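Local coordinates for protein citrate synthase (Mycobacterium tuberculosis, PDB 4TVM) that catalyses the condensation of acetyl-CoA with oxaloacetate and water to give citrate and CoA, the entry reaction of the Krebs cycle, at residues Q111-L116 with T164-A169; M115-L120 with S145-D150; R320-Q325 with F367-I372. All blocks are in the same frame, centred on the assembly; numbering follows the deposited sequence.

Interaction 1: residues Q111-L116 with T164-A169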
loop_
_atom_site.group_PDB
_atom_site.type_symbol
_atom_site.label_atom_id
_atom_site.label_comp_id
_atom_site.label_asym_id
_atom_site.label_seq_id
_atom_site.Cartn_x
_atom_site.Cartn_y
_atom_site.Cartn_z
ATOM N N GLN A 111 -16.624 -13.679 17.675
ATOM C CA GLN A 111 -16.089 -14.179 18.945
ATOM C C GLN A 111 -15.489 -15.556 18.746
ATOM O O GLN A 111 -14.588 -15.961 19.470
ATOM C CB GLN A 111 -17.172 -14.207 20.039
ATOM C CG GLN A 111 -16.663 -13.894 21.436
ATOM C CD GLN A 111 -15.953 -12.545 21.530
ATOM O OE1 GLN A 111 -14.816 -12.458 21.992
ATOM N NE2 GLN A 111 -16.622 -11.489 21.091
ATOM N N ARG A 112 -15.972 -16.269 17.738
ATOM C CA ARG A 112 -15.524 -17.638 17.511
ATOM C C ARG A 112 -14.352 -17.721 16.507
ATOM O O ARG A 112 -13.895 -18.811 16.225
ATOM C CB ARG A 112 -16.727 -18.571 17.157
ATOM C CG ARG A 112 -17.488 -18.247 15.870
ATOM C CD ARG A 112 -18.810 -19.030 15.717
ATOM N NE ARG A 112 -19.430 -18.783 14.396
ATOM C CZ ARG A 112 -18.984 -19.266 13.225
ATOM N NH1 ARG A 112 -17.919 -20.047 13.187
ATOM N NH2 ARG A 112 -19.605 -18.975 12.075
ATOM N N HIS A 113 -13.830 -16.584 16.038
ATOM C CA HIS A 113 -12.670 -16.561 15.115
ATOM C C HIS A 113 -11.440 -15.796 15.613
ATOM O O HIS A 113 -10.576 -15.399 14.814
ATOM C CB HIS A 113 -13.072 -15.969 13.752
ATOM C CG HIS A 113 -13.941 -16.868 12.928
ATOM N ND1 HIS A 113 -15.271 -17.082 13.216
ATOM C CD2 HIS A 113 -13.672 -17.602 11.826
ATOM C CE1 HIS A 113 -15.784 -17.914 12.327
ATOM N NE2 HIS A 113 -14.835 -18.240 11.471
ATOM N N THR A 114 -11.327 -15.616 16.923
ATOM C CA THR A 114 -10.272 -14.793 17.475
ATOM C C THR A 114 -8.980 -15.528 17.684
ATOM O O THR A 114 -7.943 -14.897 17.937
ATOM C CB THR A 114 -10.656 -14.233 18.840
ATOM O OG1 THR A 114 -11.184 -15.288 19.630
ATOM C CG2 THR A 114 -11.684 -13.122 18.710
ATOM N N MET A 115 -9.028 -16.852 17.646
ATOM C CA MET A 115 -7.817 -17.630 17.801
ATOM C C MET A 115 -7.144 -17.741 16.445
ATOM O O MET A 115 -7.810 -18.033 15.462
ATOM C CB MET A 115 -8.135 -19.015 18.330
ATOM C CG MET A 115 -7.057 -19.541 19.261
ATOM S SD MET A 115 -7.450 -21.097 20.059
ATOM C CE MET A 115 -8.644 -20.515 21.283
ATOM N N LEU A 116 -5.842 -17.464 16.409
ATOM C CA LEU A 116 -4.995 -17.748 15.264
ATOM C C LEU A 116 -4.654 -19.226 15.209
ATOM O O LEU A 116 -4.530 -19.897 16.245
ATOM C CB LEU A 116 -3.634 -17.049 15.381
ATOM C CG LEU A 116 -3.506 -15.633 15.885
ATOM C CD1 LEU A 116 -2.046 -15.224 15.846
ATOM C CD2 LEU A 116 -4.325 -14.697 15.041
ATOM N N THR A 164 -13.699 -10.956 6.175
ATOM C CA THR A 164 -14.068 -9.732 6.927
ATOM C C THR A 164 -14.109 -10.104 8.405
ATOM O O THR A 164 -13.532 -9.426 9.246
ATOM C CB THR A 164 -15.407 -9.181 6.461
ATOM O OG1 THR A 164 -15.205 -8.479 5.230
ATOM C CG2 THR A 164 -16.067 -8.256 7.503
ATOM N N ILE A 165 -14.734 -11.234 8.694
ATOM C CA ILE A 165 -14.831 -11.731 10.054
ATOM C C ILE A 165 -13.459 -12.032 10.612
ATOM O O ILE A 165 -13.080 -11.521 11.666
ATOM C CB ILE A 165 -15.732 -12.991 10.129
ATOM C CG1 ILE A 165 -17.143 -12.678 9.608
ATOM C CG2 ILE A 165 -15.858 -13.463 11.551
ATOM C CD1 ILE A 165 -17.742 -11.393 10.194
ATOM N N ARG A 166 -12.719 -12.877 9.906
ATOM C CA ARG A 166 -11.356 -13.229 10.309
ATOM C C ARG A 166 -10.483 -12.022 10.645
ATOM O O ARG A 166 -9.691 -12.068 11.580
ATOM C CB ARG A 166 -10.689 -14.022 9.201
ATOM C CG ARG A 166 -10.736 -15.511 9.417
ATOM C CD ARG A 166 -10.752 -16.274 8.124
ATOM N NE ARG A 166 -10.796 -17.691 8.410
ATOM C CZ ARG A 166 -10.719 -18.646 7.489
ATOM N NH1 ARG A 166 -10.585 -18.330 6.198
ATOM N NH2 ARG A 166 -10.776 -19.923 7.867
ATOM N N LEU A 167 -10.613 -10.945 9.890
ATOM C CA LEU A 167 -9.820 -9.733 10.162
ATOM C C LEU A 167 -10.294 -9.015 11.399
ATOM O O LEU A 167 -9.491 -8.588 12.213
ATOM C CB LEU A 167 -9.881 -8.764 8.980
ATOM C CG LEU A 167 -8.777 -8.938 7.934
ATOM C CD1 LEU A 167 -9.197 -8.377 6.589
ATOM C CD2 LEU A 167 -7.521 -8.243 8.416
ATOM N N LEU A 168 -11.598 -8.847 11.533
ATOM C CA LEU A 168 -12.124 -8.137 12.694
ATOM C C LEU A 168 -11.829 -8.902 13.975
ATOM O O LEU A 168 -11.591 -8.298 15.022
ATOM C CB LEU A 168 -13.629 -7.934 12.566
ATOM C CG LEU A 168 -14.028 -6.828 11.611
ATOM C CD1 LEU A 168 -15.511 -6.971 11.324
ATOM C CD2 LEU A 168 -13.718 -5.474 12.228
ATOM N N ALA A 169 -11.855 -10.231 13.893
ATOM C CA ALA A 169 -11.572 -11.075 15.077
ATOM C C ALA A 169 -10.106 -11.147 15.363
ATOM O O ALA A 169 -9.695 -10.940 16.488
ATOM C CB ALA A 169 -12.097 -12.484 14.902
#

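Interaction 2: residues M115-L120 with S145-D150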
loop_
_atom_site.group_PDB
_atom_site.type_symbol
_atom_site.label_atom_id
_atom_site.label_comp_id
_atom_site.label_asym_id
_atom_site.label_seq_id
_atom_site.Cartn_x
_atom_site.Cartn_y
_atom_site.Cartn_z
ATOM N N MET A 115 -9.028 -16.852 17.646
ATOM C CA MET A 115 -7.817 -17.630 17.801
ATOM C C MET A 115 -7.144 -17.741 16.445
ATOM O O MET A 115 -7.810 -18.033 15.462
ATOM C CB MET A 115 -8.135 -19.015 18.330
ATOM C CG MET A 115 -7.057 -19.541 19.261
ATOM S SD MET A 115 -7.450 -21.097 20.059
ATOM C CE MET A 115 -8.644 -20.515 21.283
ATOM N N LEU A 116 -5.842 -17.464 16.409
ATOM C CA LEU A 116 -4.995 -17.748 15.264
ATOM C C LEU A 116 -4.654 -19.226 15.209
ATOM O O LEU A 116 -4.530 -19.897 16.245
ATOM C CB LEU A 116 -3.634 -17.049 15.381
ATOM C CG LEU A 116 -3.506 -15.633 15.885
ATOM C CD1 LEU A 116 -2.046 -15.224 15.846
ATOM C CD2 LEU A 116 -4.325 -14.697 15.041
ATOM N N HIS A 117 -4.462 -19.710 13.996
ATOM C CA HIS A 117 -3.719 -20.960 13.748
ATOM C C HIS A 117 -2.474 -20.995 14.612
ATOM O O HIS A 117 -1.668 -20.055 14.563
ATOM C CB HIS A 117 -3.278 -21.044 12.266
ATOM C CG HIS A 117 -3.048 -22.443 11.794
ATOM N ND1 HIS A 117 -1.898 -23.147 12.086
ATOM C CD2 HIS A 117 -3.821 -23.275 11.059
ATOM C CE1 HIS A 117 -1.971 -24.350 11.551
ATOM N NE2 HIS A 117 -3.134 -24.452 10.930
ATOM N N GLU A 118 -2.308 -22.075 15.380
ATOM C CA GLU A 118 -1.115 -22.257 16.215
ATOM C C GLU A 118 0.228 -21.982 15.511
ATOM O O GLU A 118 1.166 -21.465 16.145
ATOM C CB GLU A 118 -1.070 -23.667 16.790
ATOM C CG GLU A 118 -1.757 -23.804 18.135
ATOM C CD GLU A 118 -1.055 -22.998 19.192
ATOM O OE1 GLU A 118 -1.640 -21.991 19.638
ATOM O OE2 GLU A 118 0.088 -23.349 19.542
ATOM N N ASP A 119 0.346 -22.364 14.235
ATOM C CA ASP A 119 1.547 -22.034 13.461
ATOM C C ASP A 119 1.730 -20.534 13.255
ATOM O O ASP A 119 2.854 -20.020 13.288
ATOM C CB ASP A 119 1.537 -22.717 12.113
ATOM C CG ASP A 119 1.795 -24.195 12.195
ATOM O OD1 ASP A 119 1.941 -24.756 13.299
ATOM O OD2 ASP A 119 1.837 -24.807 11.114
ATOM N N LEU A 120 0.624 -19.832 13.044
ATOM C CA LEU A 120 0.660 -18.375 12.922
ATOM C C LEU A 120 0.970 -17.748 14.238
ATOM O O LEU A 120 1.651 -16.735 14.304
ATOM C CB LEU A 120 -0.635 -17.797 12.375
ATOM C CG LEU A 120 -0.513 -16.286 12.155
ATOM C CD1 LEU A 120 0.501 -15.993 11.074
ATOM C CD2 LEU A 120 -1.848 -15.632 11.830
ATOM N N SER A 145 -2.499 -14.594 4.386
ATOM C CA SER A 145 -2.839 -15.229 3.145
ATOM C C SER A 145 -2.165 -16.596 3.072
ATOM O O SER A 145 -2.627 -17.482 2.369
ATOM C CB SER A 145 -2.414 -14.361 1.973
ATOM O OG SER A 145 -3.152 -13.149 1.952
ATOM N N ALA A 146 -1.085 -16.773 3.821
ATOM C CA ALA A 146 -0.462 -18.080 3.949
ATOM C C ALA A 146 -1.293 -19.075 4.774
ATOM O O ALA A 146 -1.124 -20.278 4.617
ATOM C CB ALA A 146 0.944 -17.944 4.552
ATOM N N TYR A 147 -2.139 -18.603 5.686
ATOM C CA TYR A 147 -2.861 -19.530 6.583
ATOM C C TYR A 147 -4.351 -19.607 6.320
ATOM O O TYR A 147 -5.031 -20.517 6.783
ATOM C CB TYR A 147 -2.649 -19.132 8.032
ATOM C CG TYR A 147 -1.252 -19.293 8.472
ATOM C CD1 TYR A 147 -0.334 -18.252 8.317
ATOM C CD2 TYR A 147 -0.811 -20.493 9.014
ATOM C CE1 TYR A 147 0.998 -18.399 8.706
ATOM C CE2 TYR A 147 0.524 -20.651 9.403
ATOM C CZ TYR A 147 1.409 -19.604 9.256
ATOM O OH TYR A 147 2.701 -19.748 9.655
ATOM N N TYR A 148 -4.872 -18.615 5.624
ATOM C CA TYR A 148 -6.284 -18.532 5.361
ATOM C C TYR A 148 -6.407 -18.342 3.852
ATOM O O TYR A 148 -7.032 -17.403 3.379
ATOM C CB TYR A 148 -6.905 -17.404 6.224
ATOM C CG TYR A 148 -6.651 -17.651 7.717
ATOM C CD1 TYR A 148 -7.481 -18.479 8.460
ATOM C CD2 TYR A 148 -5.556 -17.094 8.372
ATOM C CE1 TYR A 148 -7.253 -18.731 9.820
ATOM C CE2 TYR A 148 -5.319 -17.339 9.721
ATOM C CZ TYR A 148 -6.164 -18.177 10.445
ATOM O OH TYR A 148 -5.903 -18.462 11.802
ATOM N N GLN A 149 -5.752 -19.261 3.125
ATOM C CA GLN A 149 -5.885 -19.460 1.669
ATOM C C GLN A 149 -7.330 -19.817 1.358
ATOM O O GLN A 149 -7.835 -19.639 0.260
ATOM C CB GLN A 149 -5.029 -20.657 1.224
ATOM C CG GLN A 149 -3.543 -20.549 1.472
ATOM C CD GLN A 149 -2.769 -21.720 0.896
ATOM O OE1 GLN A 149 -3.094 -22.881 1.150
ATOM N NE2 GLN A 149 -1.728 -21.422 0.122
ATOM N N ASP A 150 -7.944 -20.411 2.356
ATOM C CA ASP A 150 -9.337 -20.770 2.393
ATOM C C ASP A 150 -10.336 -19.858 1.628
ATOM O O ASP A 150 -11.136 -20.353 0.850
ATOM C CB ASP A 150 -9.717 -20.806 3.888
ATOM C CG ASP A 150 -10.868 -21.692 4.169
ATOM O OD1 ASP A 150 -11.558 -22.097 3.218
ATOM O OD2 ASP A 150 -11.089 -21.993 5.353
HETATM O O HOH W 1 -7.803 -19.970 12.924
#

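Interaction 3: residues R320-Q325 with F367-I372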
loop_
_atom_site.group_PDB
_atom_site.type_symbol
_atom_site.label_atom_id
_atom_site.label_comp_id
_atom_site.label_asym_id
_atom_site.label_seq_id
_atom_site.Cartn_x
_atom_site.Cartn_y
_atom_site.Cartn_z
ATOM N N ARG A 320 -13.353 17.196 20.809
ATOM C CA ARG A 320 -14.059 17.633 21.997
ATOM C C ARG A 320 -14.480 16.448 22.869
ATOM O O ARG A 320 -14.414 16.504 24.100
ATOM C CB ARG A 320 -15.297 18.444 21.606
ATOM C CG ARG A 320 -15.137 19.321 20.365
ATOM C CD ARG A 320 -16.008 20.565 20.439
ATOM N NE ARG A 320 -17.377 20.258 20.854
ATOM C CZ ARG A 320 -18.423 21.062 20.689
ATOM N NH1 ARG A 320 -18.304 22.244 20.089
ATOM N NH2 ARG A 320 -19.614 20.661 21.115
ATOM N N ILE A 321 -14.935 15.377 22.232
ATOM C CA ILE A 321 -15.301 14.182 22.974
ATOM C C ILE A 321 -14.042 13.659 23.635
ATOM O O ILE A 321 -14.054 13.266 24.796
ATOM C CB ILE A 321 -15.903 13.094 22.071
ATOM C CG1 ILE A 321 -17.262 13.536 21.537
ATOM C CG2 ILE A 321 -16.081 11.798 22.836
ATOM C CD1 ILE A 321 -17.571 12.965 20.169
ATOM N N VAL A 322 -12.945 13.691 22.896
ATOM C CA VAL A 322 -11.696 13.125 23.386
ATOM C C VAL A 322 -11.136 13.877 24.612
ATOM O O VAL A 322 -10.707 13.245 25.569
ATOM C CB VAL A 322 -10.643 13.016 22.262
ATOM C CG1 VAL A 322 -9.321 12.531 22.825
ATOM C CG2 VAL A 322 -11.117 12.046 21.193
ATOM N N LYS A 323 -11.159 15.209 24.603
ATOM C CA LYS A 323 -10.713 15.978 25.772
ATOM C C LYS A 323 -11.503 15.587 27.022
ATOM O O LYS A 323 -10.966 15.516 28.128
ATOM C CB LYS A 323 -10.855 17.474 25.528
ATOM C CG LYS A 323 -10.336 18.312 26.684
ATOM C CD LYS A 323 -10.523 19.803 26.443
ATOM C CE LYS A 323 -10.050 20.623 27.639
ATOM N NZ LYS A 323 -10.691 21.972 27.715
ATOM N N GLU A 324 -12.781 15.313 26.814
ATOM C CA GLU A 324 -13.687 14.949 27.886
ATOM C C GLU A 324 -13.264 13.638 28.541
ATOM O O GLU A 324 -13.108 13.562 29.763
ATOM C CB GLU A 324 -15.106 14.828 27.320
ATOM C CG GLU A 324 -16.195 15.420 28.186
ATOM C CD GLU A 324 -17.531 14.731 27.959
ATOM O OE1 GLU A 324 -17.934 14.558 26.774
ATOM O OE2 GLU A 324 -18.165 14.355 28.970
ATOM N N GLN A 325 -13.080 12.602 27.732
ATOM C CA GLN A 325 -12.671 11.313 28.269
ATOM C C GLN A 325 -11.229 11.424 28.783
ATOM O O GLN A 325 -10.859 10.772 29.746
ATOM C CB GLN A 325 -12.814 10.205 27.215
ATOM C CG GLN A 325 -13.005 8.808 27.789
ATOM C CD GLN A 325 -14.422 8.535 28.258
ATOM O OE1 GLN A 325 -15.346 9.303 27.967
ATOM N NE2 GLN A 325 -14.604 7.437 29.004
ATOM N N PHE A 367 -3.116 15.139 20.215
ATOM C CA PHE A 367 -2.465 15.267 21.499
ATOM C C PHE A 367 -3.180 14.521 22.611
ATOM O O PHE A 367 -2.528 13.855 23.423
ATOM C CB PHE A 367 -2.394 16.770 21.819
ATOM C CG PHE A 367 -1.899 17.100 23.188
ATOM C CD1 PHE A 367 -2.768 17.162 24.260
ATOM C CD2 PHE A 367 -0.573 17.429 23.391
ATOM C CE1 PHE A 367 -2.311 17.508 25.520
ATOM C CE2 PHE A 367 -0.109 17.771 24.648
ATOM C CZ PHE A 367 -0.980 17.810 25.714
ATOM N N TYR A 368 -4.509 14.631 22.667
ATOM C CA TYR A 368 -5.256 14.078 23.802
ATOM C C TYR A 368 -5.298 12.570 23.731
ATOM O O TYR A 368 -5.203 11.905 24.756
ATOM C CB TYR A 368 -6.681 14.640 23.907
ATOM C CG TYR A 368 -6.716 16.112 24.223
ATOM C CD1 TYR A 368 -6.219 16.598 25.427
ATOM C CD2 TYR A 368 -7.243 17.028 23.315
ATOM C CE1 TYR A 368 -6.232 17.951 25.713
ATOM C CE2 TYR A 368 -7.252 18.385 23.588
ATOM C CZ TYR A 368 -6.741 18.841 24.784
ATOM O OH TYR A 368 -6.778 20.196 25.054
ATOM N N THR A 369 -5.419 12.018 22.530
ATOM C CA THR A 369 -5.501 10.565 22.382
ATOM C C THR A 369 -4.229 9.878 22.834
ATOM O O THR A 369 -4.260 8.758 23.317
ATOM C CB THR A 369 -5.792 10.167 20.934
ATOM O OG1 THR A 369 -6.805 11.027 20.396
ATOM C CG2 THR A 369 -6.274 8.721 20.870
ATOM N N GLY A 370 -3.101 10.547 22.666
ATOM C CA GLY A 370 -1.817 10.001 23.076
ATOM C C GLY A 370 -1.762 9.812 24.577
ATOM O O GLY A 370 -1.369 8.746 25.083
ATOM N N LEU A 371 -2.188 10.845 25.281
ATOM C CA LEU A 371 -2.147 10.865 26.743
ATOM C C LEU A 371 -2.996 9.767 27.288
ATOM O O LEU A 371 -2.573 9.044 28.178
ATOM C CB LEU A 371 -2.665 12.191 27.270
ATOM C CG LEU A 371 -2.036 13.395 26.564
ATOM C CD1 LEU A 371 -2.601 14.688 27.138
ATOM C CD2 LEU A 371 -0.513 13.339 26.651
ATOM N N ILE A 372 -4.193 9.625 26.725
ATOM C CA ILE A 372 -5.121 8.566 27.141
ATOM C C ILE A 372 -4.490 7.199 26.956
ATOM O O ILE A 372 -4.365 6.421 27.902
ATOM C CB ILE A 372 -6.425 8.620 26.333
ATOM C CG1 ILE A 372 -7.145 9.944 26.603
ATOM C CG2 ILE A 372 -7.341 7.465 26.707
ATOM C CD1 ILE A 372 -8.494 10.053 25.940
#

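Interaction 1: residues Q111-L116 with T164-A169
Thr114 and Ala169 bring their CA atoms to 4.6 Å, where the loop that follows helix 100-111 runs close against one side of helix 159-182. An alanine suits this place because its side chain is a single methyl, which lets the loop backbone come close to the helix: Ala169 CB lies 3.3 Å from His113 O and also touches His113 CB. Thr114 adds its methyl, CG2, 3.7 Å from Ala169 O and beside Ala169 CB. Its hydroxyl sits between the backbone N and the carbonyl carbon (chi1 47°), from where OG1 gives a weak bond back to Gln111 O, so the threonine offers carbon to the helix and oxygen to its own loop.

His113 supplies the larger part of the loop's contact surface. Its CG is anti to the carbonyl carbon (chi1 -72°), and the ring reaches the preceding turn of helix 159-182, where Ile165 CG2 lies over one face, 4.0 Å from ND1. Ile165 and Ala169 are four residues apart and therefore present the same side of the helix. This is loop-on-helix packing within the mainly helical body of citrate synthase, and apart from one peptide oxygen on each side it is made by carbon and an imidazole face. The polar needs of the loop are met beyond the two segments: His113 ND1 bonds to Arg109 O, and Thr114 O bonds to Thr173 OG1, a turn further along the helix. The aliphatic part of Arg166 approaches the imidazole, with CG 4.3 Å from His113 CD2, while its NH2 makes a salt bridge to Asp150. His113 NE2 and Arg166 NE are 5.1 Å apart; the arginine's charge might modestly disfavour protonation of the histidine, although the salt bridge would offset part of this.

Interaction 2: residues M115-L120 with S145-D150
Leu120 lies over the face of the Tyr147 ring, while one residue further on Tyr148 reaches the backbone of His117 just ahead of helix 118-122. The contact thus joins a helix start to the end of helix 133-147, and the start carries an N-cap: His117 ND1 accepts from Asp119 N at 3.2 Å, the donor lying near the imidazole plane. A histidine can serve here because a ring nitrogen offers an acceptor where the first turn has unbonded N-H groups.

The tightly packed part is mainly apolar. Leu120 CB stands 4.0 Å from the centroid of the Tyr147 ring and only 6° off its normal, a CH-pi contact. CG of the leucine is anti to the backbone N (chi1 -175°), and from it CD1 comes to the CE1 corner of the same ring at 3.4 Å, while CD2 lies more loosely at the edge of the Tyr148 ring. The side chain of Asp119 touches through CB, 3.6 Å from Tyr147 CE2, and its carbonyl lies near the phenol OH. Leu120 also packs on Val140 and Leu144 of helix 133-147, and Tyr147 meets Gly126 of the second subunit, which places the contact beside the dimer interface.

Towards solvent the fit loosens. The exposed imidazole of His117 is tilted against the Tyr147 ring, centroids 5.6 Å apart, and its CG comes no nearer than 4.1 Å to Tyr147 CD2. The polar anchor is Tyr148, whose phenol is long enough to bring an acceptor to a backbone N-H: His117 N donates to Tyr148 OH at 2.9 Å, nearly straight at 167°. The same hydroxyl holds a water lying in the plane of its ring, and that water donates onward to Met115 O.

Interaction 3: residues R320-Q325 with F367-I372
Tyr368, Val322 and Ile372 carry most of the packing between helices 317-329 and 367-375, whose segment axes run 31° from parallel and approach to 9.1 Å. This is near-parallel helix packing within the largely helical citrate synthase fold, beside the oxaloacetate pocket. Val322 is the central piece. Its CG1, anti to the backbone N (chi1 175°), enters between residues of the facing helix, 3.5 Å from Tyr368 CB and also against Thr369 OG1 and Ile372 CD1. A beta-branched valine suits this because it is compact and stiff. Ile372, one turn after Tyr368, needs the longer arm: its CD1 reaches across the gap to lie 3.9 Å from Val322 O.

Tyr368 works through its ring as well. Lys323 CB sits over the ring centre, 4.2 Å from the centroid, in a CH-pi contact, and the extended lysine chain then runs beside the tyrosine in the same direction, CD passing near OH. Phe367 approaches the opposite face. Behind this layer, Thr369 and Ile372 rest on Leu225 of helix 216-229, Gln325 on Met224 of the same helix, and Thr369 also touches Asn271 of helix 270-281, near Asp366, which lines the oxaloacetate pocket and is a likely active-site residue.

Interactions 1 and 2 are neighbours that share Met115 and Leu116: the linker after helix 100-111, with the start of helix 118-122, packs first on helix 159-182 and then on the end of helix 133-147. Arg166 of interaction 1 bridges to the 145-150 segment, touching Tyr148. Interaction 1 is buried and has no polar bond between its segments, whereas interaction 2, partly exposed and near the second subunit, adds a phenol-to-backbone bond and a water. Interaction 3 lies apart, its centre about 29 Å from that of interaction 1; it is a buried helix-helix contact, largely apolar, with a tyrosine ring under a lysine stem, and the one near the oxaloacetate site.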